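Local coordinates for hypothetical protein (Bacteroides eggerthii, PDB 4JGL) that is of unknown function but adopts a streptavidin-like antiparallel beta fold supplemented by two alpha helices, at residues N108-P116 / A127-L138; L48-L56 / F160-K169. One frame throughout, in Å; residues are numbered along the deposited sequence.

Interaction 1. Residues N108-P116 / A127-L138; sequences NTPSFTFIP and ATEKVAGKYYYL
Leu138 sets its CD1 methyl over one face of the Phe114 ring, with CD1 4.0 Å from the ring centroid, a CH-pi contact made by two side chains that cross at about a right angle. At the edge of the same ring, near its plane, lies the carbonyl oxygen of Tyr136, which is already bonded to the N-H of Ala127. The Phe112 ring is met obliquely from three residues: its CE1 lies 3.8 Å from CG2 of Val131, Phe112 CE1 is also 3.8 Å from CD2 of Tyr136, and CD1 touches the methyl of Ala127. The Phe112 and Tyr136 rings stand at 87° with centroids 5.8 Å apart, an oblique pair, neither stacked nor edge-to-face. Phe112 reaches these partners because its CG lies beside the backbone N and anti to the carbonyl carbon, which brings the ring end nearer than the CB direction suggests.

Phe114 and Ala127 form an antiparallel non-hydrogen-bonded pair. Next to it, Thr128 N donates to Thr113 O over 2.9 Å, with a C=O...N angle of 173° but an N-H...O angle of only 139°, and CA of Ala127 adds a C-H...O contact to the same oxygen. A water accepts from Thr113 N and hydrogen-bonds Thr128 OG1, a second link between these threonines. Packing is tight where CG2 of Ile115 meets CG2 of Thr128 at 3.4 Å.

Beyond Thr128, the chain reverses through a type I' turn from Val131 to Lys134 and returns as strand 135-140. Strand 125-127 lies between strands 112-116 and 135-140 and pairs antiparallel with both, in the curled sheet of the streptavidin-like fold. Strand 112-116 also pairs with strand 78-92, through Phe112 with Cys81 and Phe114 with Ile79, while strand 135-140 continues the sheet to strand 22-29.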
loop_
_atom_site.group_PDB
_atom_site.type_symbol
_atom_site.label_atom_id
_atom_site.label_comp_id
_atom_site.label_asym_id
_atom_site.label_seq_id
_atom_site.Cartn_x
_atom_site.Cartn_y
_atom_site.Cartn_z
ATOM N N ASN A 108 -12.994 2.821 -10.993
ATOM C CA ASN A 108 -12.322 1.588 -11.420
ATOM C C ASN A 108 -11.195 1.104 -10.514
ATOM O O ASN A 108 -10.688 0.016 -10.719
ATOM C CB ASN A 108 -11.827 1.754 -12.848
ATOM C CG ASN A 108 -12.976 1.931 -13.831
ATOM O OD1 ASN A 108 -14.043 1.395 -13.615
ATOM N ND2 ASN A 108 -12.754 2.685 -14.883
ATOM N N THR A 109 -10.775 1.926 -9.568
ATOM C CA THR A 109 -9.838 1.535 -8.513
ATOM C C THR A 109 -10.602 1.506 -7.194
ATOM O O THR A 109 -11.268 2.485 -6.876
ATOM C CB THR A 109 -8.673 2.523 -8.409
ATOM O OG1 THR A 109 -7.885 2.417 -9.601
ATOM C CG2 THR A 109 -7.761 2.210 -7.213
ATOM N N PRO A 110 -10.499 0.414 -6.414
ATOM C CA PRO A 110 -11.274 0.362 -5.181
ATOM C C PRO A 110 -10.790 1.357 -4.130
ATOM O O PRO A 110 -9.583 1.612 -4.022
ATOM C CB PRO A 110 -11.036 -1.074 -4.674
ATOM C CG PRO A 110 -9.865 -1.571 -5.334
ATOM C CD PRO A 110 -9.779 -0.848 -6.666
ATOM N N SER A 111 -11.739 1.945 -3.401
ATOM C CA SER A 111 -11.454 2.657 -2.176
ATOM C C SER A 111 -11.331 1.642 -1.049
ATOM O O SER A 111 -11.763 0.487 -1.178
ATOM C CB SER A 111 -12.525 3.701 -1.872
ATOM O OG SER A 111 -12.583 4.685 -2.889
ATOM N N PHE A 112 -10.702 2.053 0.036
ATOM C CA PHE A 112 -10.618 1.197 1.213
ATOM C C PHE A 112 -10.996 1.977 2.460
ATOM O O PHE A 112 -10.606 3.140 2.607
ATOM C CB PHE A 112 -9.178 0.674 1.428
ATOM C CG PHE A 112 -8.741 -0.374 0.438
ATOM C CD1 PHE A 112 -9.229 -1.663 0.561
ATOM C CD2 PHE A 112 -7.835 -0.097 -0.570
ATOM C CE1 PHE A 112 -8.830 -2.650 -0.320
ATOM C CE2 PHE A 112 -7.459 -1.070 -1.461
ATOM C CZ PHE A 112 -7.950 -2.339 -1.339
ATOM N N THR A 113 -11.703 1.310 3.355
ATOM C CA THR A 113 -11.804 1.737 4.755
ATOM C C THR A 113 -11.184 0.623 5.581
ATOM O O THR A 113 -11.685 -0.515 5.563
ATOM C CB THR A 113 -13.248 1.976 5.191
ATOM O OG1 THR A 113 -13.791 3.062 4.420
ATOM C CG2 THR A 113 -13.360 2.379 6.680
ATOM N N PHE A 114 -10.102 0.935 6.280
ATOM C CA PHE A 114 -9.425 -0.015 7.144
ATOM C C PHE A 114 -9.851 0.228 8.587
ATOM O O PHE A 114 -9.744 1.364 9.083
ATOM C CB PHE A 114 -7.918 0.114 6.995
ATOM C CG PHE A 114 -7.406 -0.358 5.663
ATOM C CD1 PHE A 114 -7.446 -1.713 5.327
ATOM C CD2 PHE A 114 -6.908 0.523 4.743
ATOM C CE1 PHE A 114 -6.986 -2.152 4.087
ATOM C CE2 PHE A 114 -6.448 0.088 3.508
ATOM C CZ PHE A 114 -6.511 -1.248 3.186
ATOM N N ILE A 115 -10.329 -0.834 9.245
ATOM C CA ILE A 115 -10.792 -0.769 10.622
ATOM C C ILE A 115 -9.888 -1.630 11.509
ATOM O O ILE A 115 -9.300 -2.610 11.048
ATOM C CB ILE A 115 -12.259 -1.207 10.772
ATOM C CG1 ILE A 115 -12.452 -2.680 10.458
ATOM C CG2 ILE A 115 -13.169 -0.336 9.903
ATOM C CD1 ILE A 115 -13.884 -3.168 10.755
ATOM N N PRO A 116 -9.738 -1.270 12.792
ATOM C CA PRO A 116 -8.870 -2.074 13.637
ATOM C C PRO A 116 -9.354 -3.508 13.817
ATOM O O PRO A 116 -10.524 -3.830 13.577
ATOM C CB PRO A 116 -8.898 -1.341 14.981
ATOM C CG PRO A 116 -9.243 0.064 14.616
ATOM C CD PRO A 116 -10.193 -0.043 13.462
ATOM N N ALA A 127 -9.839 -4.512 5.917
ATOM C CA ALA A 127 -10.740 -3.769 5.060
ATOM C C ALA A 127 -12.180 -4.054 5.446
ATOM O O ALA A 127 -12.497 -5.154 5.868
ATOM C CB ALA A 127 -10.502 -4.118 3.605
ATOM N N THR A 128 -13.046 -3.072 5.217
ATOM C CA THR A 128 -14.483 -3.258 5.457
ATOM C C THR A 128 -15.197 -3.966 4.307
ATOM O O THR A 128 -16.268 -4.543 4.536
ATOM C CB THR A 128 -15.185 -1.926 5.704
ATOM O OG1 THR A 128 -15.018 -1.115 4.563
ATOM C CG2 THR A 128 -14.632 -1.224 6.928
ATOM N N GLU A 129 -14.615 -3.935 3.104
ATOM C CA GLU A 129 -15.246 -4.495 1.912
ATOM C C GLU A 129 -14.283 -5.394 1.164
ATOM O O GLU A 129 -13.080 -5.184 1.198
ATOM C CB GLU A 129 -15.728 -3.385 0.984
ATOM C CG GLU A 129 -16.826 -2.544 1.596
ATOM C CD GLU A 129 -17.503 -1.626 0.592
ATOM O OE1 GLU A 129 -17.541 -1.964 -0.611
ATOM O OE2 GLU A 129 -18.004 -0.569 1.019
ATOM N N LYS A 130 -14.833 -6.393 0.478
ATOM C CA LYS A 130 -14.055 -7.305 -0.321
ATOM C C LYS A 130 -13.589 -6.655 -1.612
ATOM O O LYS A 130 -14.284 -5.794 -2.197
ATOM C CB LYS A 130 -14.901 -8.529 -0.701
ATOM C CG LYS A 130 -15.283 -9.406 0.484
ATOM C CD LYS A 130 -16.194 -10.539 0.064
ATOM C CE LYS A 130 -16.740 -11.285 1.268
ATOM N NZ LYS A 130 -17.679 -12.372 0.814
ATOM N N VAL A 131 -12.439 -7.134 -2.073
ATOM C CA VAL A 131 -11.913 -6.868 -3.399
ATOM C C VAL A 131 -11.629 -8.243 -3.984
ATOM O O VAL A 131 -10.938 -9.048 -3.389
ATOM C CB VAL A 131 -10.615 -6.051 -3.337
ATOM C CG1 VAL A 131 -9.930 -5.983 -4.726
ATOM C CG2 VAL A 131 -10.914 -4.672 -2.782
ATOM N N ALA A 132 -12.197 -8.527 -5.149
ATOM C CA ALA A 132 -12.053 -9.835 -5.781
ATOM C C ALA A 132 -12.336 -10.938 -4.756
ATOM O O ALA A 132 -11.617 -11.928 -4.663
ATOM C CB ALA A 132 -10.680 -9.993 -6.384
ATOM N N GLY A 133 -13.404 -10.754 -3.990
ATOM C CA GLY A 133 -13.868 -11.762 -3.071
ATOM C C GLY A 133 -13.142 -11.891 -1.753
ATOM O O GLY A 133 -13.477 -12.761 -0.962
ATOM N N LYS A 134 -12.148 -11.040 -1.492
ATOM C CA LYS A 134 -11.354 -11.174 -0.283
ATOM C C LYS A 134 -11.121 -9.864 0.431
ATOM O O LYS A 134 -11.163 -8.795 -0.159
ATOM C CB LYS A 134 -10.018 -11.825 -0.595
ATOM C CG LYS A 134 -10.201 -13.270 -1.116
ATOM C CD LYS A 134 -8.900 -13.976 -1.277
ATOM C CE LYS A 134 -9.069 -15.441 -1.669
ATOM N NZ LYS A 134 -7.761 -16.075 -1.984
ATOM N N TYR A 135 -10.850 -9.979 1.724
ATOM C CA TYR A 135 -10.499 -8.848 2.563
ATOM C C TYR A 135 -8.999 -8.673 2.659
ATOM O O TYR A 135 -8.303 -9.610 3.027
ATOM C CB TYR A 135 -11.047 -9.039 3.975
ATOM C CG TYR A 135 -12.554 -9.103 4.038
ATOM C CD1 TYR A 135 -13.304 -7.953 4.107
ATOM C CD2 TYR A 135 -13.229 -10.319 3.998
ATOM C CE1 TYR A 135 -14.681 -7.994 4.164
ATOM C CE2 TYR A 135 -14.606 -10.363 4.052
ATOM C CZ TYR A 135 -15.328 -9.211 4.146
ATOM O OH TYR A 135 -16.714 -9.278 4.203
ATOM N N TYR A 136 -8.513 -7.476 2.327
ATOM C CA TYR A 136 -7.135 -7.139 2.605
ATOM C C TYR A 136 -6.974 -6.801 4.080
ATOM O O TYR A 136 -7.793 -6.102 4.669
ATOM C CB TYR A 136 -6.692 -5.941 1.768
ATOM C CG TYR A 136 -6.312 -6.300 0.361
ATOM C CD1 TYR A 136 -5.103 -6.920 0.084
ATOM C CD2 TYR A 136 -7.148 -6.012 -0.703
ATOM C CE1 TYR A 136 -4.737 -7.279 -1.216
ATOM C CE2 TYR A 136 -6.787 -6.345 -2.002
ATOM C CZ TYR A 136 -5.585 -6.981 -2.253
ATOM O OH TYR A 136 -5.267 -7.336 -3.555
ATOM N N TYR A 137 -5.890 -7.280 4.661
ATOM C CA TYR A 137 -5.470 -6.909 5.992
ATOM C C TYR A 137 -4.252 -6.011 5.921
ATOM O O TYR A 137 -3.521 -6.010 4.926
ATOM C CB TYR A 137 -5.118 -8.157 6.796
ATOM C CG TYR A 137 -6.319 -9.010 7.162
ATOM C CD1 TYR A 137 -7.010 -9.749 6.204
ATOM C CD2 TYR A 137 -6.763 -9.090 8.470
ATOM C CE1 TYR A 137 -8.083 -10.554 6.554
ATOM C CE2 TYR A 137 -7.831 -9.895 8.816
ATOM C CZ TYR A 137 -8.473 -10.631 7.855
ATOM O OH TYR A 137 -9.551 -11.412 8.248
ATOM N N LEU A 138 -4.033 -5.256 6.998
ATOM C CA LEU A 138 -2.771 -4.541 7.209
ATOM C C LEU A 138 -2.131 -5.193 8.420
ATOM O O LEU A 138 -2.624 -5.092 9.538
ATOM C CB LEU A 138 -2.994 -3.050 7.480
ATOM C CG LEU A 138 -3.658 -2.225 6.395
ATOM C CD1 LEU A 138 -3.787 -0.774 6.807
ATOM C CD2 LEU A 138 -2.917 -2.312 5.106
HETATM O O HOH W 1 -12.990 -1.249 2.500
#

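Interaction 2. Residues L48-L56 / F160-K169; sequences LMPEKGLFL and FKNLVDNYGK. With EDO (1,2-ethanediol), chain E.
Lys52 reaches across to the end of helix 158-165, where its NZ donates to Val164 O at 3.2 Å, nearly in line with the carbonyl (C=O...N angle 166°), and more weakly to Tyr167 O. Bends at chi2, chi3 and chi4 curl the chain to bring the ammonium there. Next to this polar group, CG1 of Val164 meets CE of selenomethionine Met49 at 3.8 Å and CD1 of Leu54, while CD2 of Leu54 lies 3.7 Å from CD2 of Tyr167. Further along, CD2 of Leu56, in one of its two conformers, touches CZ of Phe160.

In the next shell, Tyr167 N also bonds Val164 O, giving that carbonyl two donors, and Tyr167 OH is held by His85. A G1 beta bulge, with Gly53 and Leu54 both facing Met49, shapes the hairpin that carries Lys52. On the helix, Lys161 NZ bridges to the syn lone pair of Asp165 OD2 at 2.6 Å and, with Asp165 OD1, holds a 1,2-ethanediol. With an alanine in place of Lys161, the Asp165 carboxylate would probably lose its salt-bridge mate and be freer to turn, and the ethanediol would lose a hydrogen-bond partner.

The carbonyls of Val164 at the helix end and, weakly, of Tyr167 in the turn after it probably stabilise the Lys52 ammonium.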
loop_
_atom_site.group_PDB
_atom_site.type_symbol
_atom_site.label_atom_id
_atom_site.label_comp_id
_atom_site.label_asym_id
_atom_site.label_seq_id
_atom_site.Cartn_x
_atom_site.Cartn_y
_atom_site.Cartn_z
ATOM N N LEU A 48 1.908 3.615 5.131
ATOM C CA LEU A 48 1.108 4.736 5.623
ATOM C C LEU A 48 2.035 5.905 5.936
ATOM O O LEU A 48 3.026 5.724 6.639
ATOM C CB LEU A 48 0.310 4.340 6.866
ATOM C CG LEU A 48 -0.746 5.322 7.348
ATOM C CD1 LEU A 48 -1.947 5.263 6.446
ATOM C CD2 LEU A 48 -1.134 5.006 8.786
HETATM N N MSE A 49 1.717 7.076 5.394
HETATM C CA MSE A 49 2.562 8.266 5.522
HETATM C C MSE A 49 1.784 9.407 6.139
HETATM O O MSE A 49 1.228 10.253 5.420
HETATM C CB MSE A 49 3.041 8.693 4.165
HETATM C CG MSE A 49 3.857 7.705 3.417
HETATM SE SE MSE A 49 4.432 8.251 1.684
HETATM C CE MSE A 49 5.589 9.511 2.179
ATOM N N PRO A 50 1.715 9.444 7.475
ATOM C CA PRO A 50 0.933 10.494 8.114
ATOM C C PRO A 50 1.422 11.910 7.796
ATOM O O PRO A 50 0.594 12.818 7.771
ATOM C CB PRO A 50 1.088 10.185 9.597
ATOM C CG PRO A 50 1.417 8.716 9.658
ATOM C CD PRO A 50 2.204 8.453 8.446
ATOM N N GLU A 51 2.713 12.085 7.505
ATOM C CA GLU A 51 3.275 13.418 7.184
ATOM C C GLU A 51 2.729 13.992 5.862
ATOM O O GLU A 51 2.792 15.202 5.618
ATOM C CB GLU A 51 4.817 13.367 7.116
ATOM C CG GLU A 51 5.368 12.900 5.762
ATOM C CD GLU A 51 6.792 13.377 5.453
ATOM O OE1 GLU A 51 7.216 14.421 5.993
ATOM O OE2 GLU A 51 7.484 12.702 4.650
ATOM N N LYS A 52 2.233 13.119 4.990
ATOM C CA LYS A 52 1.705 13.531 3.700
ATOM C C LYS A 52 0.227 13.185 3.509
ATOM O O LYS A 52 -0.366 13.568 2.502
ATOM C CB LYS A 52 2.495 12.862 2.593
ATOM C CG LYS A 52 3.982 13.178 2.583
ATOM C CD LYS A 52 4.470 13.407 1.171
ATOM C CE LYS A 52 4.191 14.841 0.687
ATOM N NZ LYS A 52 3.050 14.967 -0.297
ATOM N N GLY A 53 -0.379 12.475 4.455
ATOM C CA GLY A 53 -1.732 11.993 4.303
ATOM C C GLY A 53 -1.911 11.043 3.131
ATOM O O GLY A 53 -2.918 11.082 2.448
ATOM N N LEU A 54 -0.896 10.201 2.888
ATOM C CA LEU A 54 -0.934 9.232 1.811
ATOM C C LEU A 54 -0.835 7.813 2.351
ATOM O O LEU A 54 -0.204 7.549 3.376
ATOM C CB LEU A 54 0.217 9.450 0.845
ATOM C CG LEU A 54 0.317 10.845 0.235
ATOM C CD1 LEU A 54 1.566 10.900 -0.636
ATOM C CD2 LEU A 54 -0.928 11.183 -0.587
ATOM N N PHE A 55 -1.469 6.908 1.622
ATOM C CA PHE A 55 -1.377 5.476 1.845
ATOM C C PHE A 55 -0.995 4.848 0.525
ATOM O O PHE A 55 -1.683 5.057 -0.483
ATOM C CB PHE A 55 -2.690 4.898 2.361
ATOM C CG PHE A 55 -2.670 3.398 2.445
ATOM C CD1 PHE A 55 -1.935 2.776 3.434
ATOM C CD2 PHE A 55 -3.297 2.629 1.499
ATOM C CE1 PHE A 55 -1.845 1.370 3.510
ATOM C CE2 PHE A 55 -3.223 1.211 1.575
ATOM C CZ PHE A 55 -2.465 0.617 2.552
ATOM N N LEU A 56 0.116 4.112 0.493
ATOM C CA LEU A 56 0.555 3.456 -0.722
ATOM C C LEU A 56 0.333 1.963 -0.635
ATOM O O LEU A 56 0.555 1.361 0.401
ATOM C CB LEU A 56 2.026 3.761 -1.001
ATOM C CG LEU A 56 2.331 5.139 -1.580
ATOM C CD1 LEU A 56 1.910 6.236 -0.614
ATOM C CD2 LEU A 56 3.816 5.243 -1.954
ATOM N N PHE A 160 9.533 8.539 -9.164
ATOM C CA PHE A 160 8.602 8.073 -8.132
ATOM C C PHE A 160 8.701 8.876 -6.840
ATOM O O PHE A 160 7.691 9.314 -6.312
ATOM C CB PHE A 160 8.841 6.577 -7.890
ATOM C CG PHE A 160 8.069 5.978 -6.733
ATOM C CD1 PHE A 160 6.700 6.141 -6.597
ATOM C CD2 PHE A 160 8.726 5.211 -5.811
ATOM C CE1 PHE A 160 6.013 5.529 -5.566
ATOM C CE2 PHE A 160 8.036 4.607 -4.785
ATOM C CZ PHE A 160 6.689 4.795 -4.648
ATOM N N LYS A 161 9.915 9.059 -6.351
ATOM C CA LYS A 161 10.157 9.836 -5.139
ATOM C C LYS A 161 9.582 11.238 -5.289
ATOM O O LYS A 161 8.898 11.733 -4.396
ATOM C CB LYS A 161 11.650 9.897 -4.836
ATOM C CG LYS A 161 11.997 10.625 -3.522
ATOM C CD LYS A 161 13.498 10.644 -3.255
ATOM C CE LYS A 161 13.844 11.210 -1.872
ATOM N NZ LYS A 161 13.120 12.448 -1.584
ATOM N N ASN A 162 9.830 11.858 -6.442
ATOM C CA ASN A 162 9.366 13.229 -6.674
ATOM C C ASN A 162 7.856 13.317 -6.747
ATOM O O ASN A 162 7.260 14.247 -6.239
ATOM C CB ASN A 162 9.974 13.822 -7.951
ATOM C CG ASN A 162 11.481 14.035 -7.853
ATOM O OD1 ASN A 162 12.053 14.046 -6.767
ATOM N ND2 ASN A 162 12.133 14.185 -9.004
ATOM N N LEU A 163 7.206 12.340 -7.383
ATOM C CA LEU A 163 5.751 12.314 -7.385
ATOM C C LEU A 163 5.178 12.302 -5.969
ATOM O O LEU A 163 4.233 13.018 -5.661
ATOM C CB LEU A 163 5.227 11.084 -8.155
ATOM C CG LEU A 163 3.714 10.844 -8.102
ATOM C CD1 LEU A 163 2.930 11.964 -8.779
ATOM C CD2 LEU A 163 3.388 9.509 -8.748
ATOM N N VAL A 164 5.733 11.447 -5.118
ATOM C CA VAL A 164 5.259 11.337 -3.754
ATOM C C VAL A 164 5.577 12.618 -2.966
ATOM O O VAL A 164 4.713 13.163 -2.301
ATOM C CB VAL A 164 5.828 10.093 -3.073
ATOM C CG1 VAL A 164 5.523 10.097 -1.562
ATOM C CG2 VAL A 164 5.232 8.826 -3.718
ATOM N N ASP A 165 6.810 13.090 -3.072
ATOM C CA ASP A 165 7.229 14.277 -2.306
ATOM C C ASP A 165 6.415 15.516 -2.680
ATOM O O ASP A 165 6.138 16.354 -1.819
ATOM C CB ASP A 165 8.720 14.579 -2.500
ATOM C CG ASP A 165 9.621 13.608 -1.771
ATOM O OD1 ASP A 165 9.117 12.894 -0.876
ATOM O OD2 ASP A 165 10.833 13.571 -2.106
ATOM N N ASN A 166 6.044 15.630 -3.952
ATOM C CA ASN A 166 5.380 16.814 -4.472
ATOM C C ASN A 166 3.866 16.660 -4.521
ATOM O O ASN A 166 3.161 17.559 -4.984
ATOM C CB ASN A 166 5.935 17.170 -5.858
ATOM C CG ASN A 166 7.417 17.509 -5.828
ATOM O OD1 ASN A 166 7.999 17.719 -4.765
ATOM N ND2 ASN A 166 8.039 17.528 -7.000
ATOM N N TYR A 167 3.362 15.537 -4.015
ATOM C CA TYR A 167 1.973 15.154 -4.232
ATOM C C TYR A 167 1.005 16.124 -3.570
ATOM O O TYR A 167 1.229 16.556 -2.431
ATOM C CB TYR A 167 1.719 13.757 -3.661
ATOM C CG TYR A 167 0.503 13.074 -4.260
ATOM C CD1 TYR A 167 0.602 12.339 -5.431
ATOM C CD2 TYR A 167 -0.755 13.212 -3.685
ATOM C CE1 TYR A 167 -0.505 11.716 -5.999
ATOM C CE2 TYR A 167 -1.878 12.595 -4.248
ATOM C CZ TYR A 167 -1.742 11.854 -5.402
ATOM O OH TYR A 167 -2.828 11.253 -5.967
ATOM N N GLY A 168 -0.052 16.471 -4.300
ATOM C CA GLY A 168 -1.110 17.339 -3.808
ATOM C C GLY A 168 -0.637 18.735 -3.443
ATOM O O GLY A 168 -1.419 19.535 -2.938
ATOM N N LYS A 169 0.637 19.019 -3.705
ATOM C CA LYS A 169 1.303 20.185 -3.165
ATOM C C LYS A 169 1.933 20.983 -4.277
ATOM O O LYS A 169 1.722 20.762 -5.475
ATOM C CB LYS A 169 2.408 19.772 -2.192
ATOM C CG LYS A 169 1.958 19.440 -0.789
ATOM C CD LYS A 169 3.169 19.157 0.088
ATOM C CE LYS A 169 2.781 18.650 1.459
ATOM N NZ LYS A 169 3.980 18.182 2.204
ATOM O OXT LYS A 169 2.700 21.867 -3.934
HETATM C C1 EDO E . 9.213 9.536 0.819
HETATM O O1 EDO E . 9.920 9.435 2.061
HETATM C C2 EDO E . 10.234 9.800 -0.271
HETATM O O2 EDO E . 10.887 11.046 -0.002
HETATM O O HOH W 2 7.587 12.967 1.311
#

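After strand 22-29, the chain forms the hairpin of strands 44-49 and 54-61, whose residues 48-56 meet their partner only at the C terminus: interaction 2 closes a loop of 103 intervening residues by bringing helix 158-165 and the tail against that hairpin. Interaction 1 lies wholly inside this loop, joining 108-116 to 127-138 across only ten residues. The two are therefore nested and do not cross. Their centres are about 21 Å apart, yet they share one curled sheet and touch through Phe55, whose CZ is 3.9 Å from Leu138 CD2. Interaction 1 joins strand 112-116 to the next strand, 125-127, and to strand 135-140 beyond it; interaction 2 brings the C-terminal helix against the sheet.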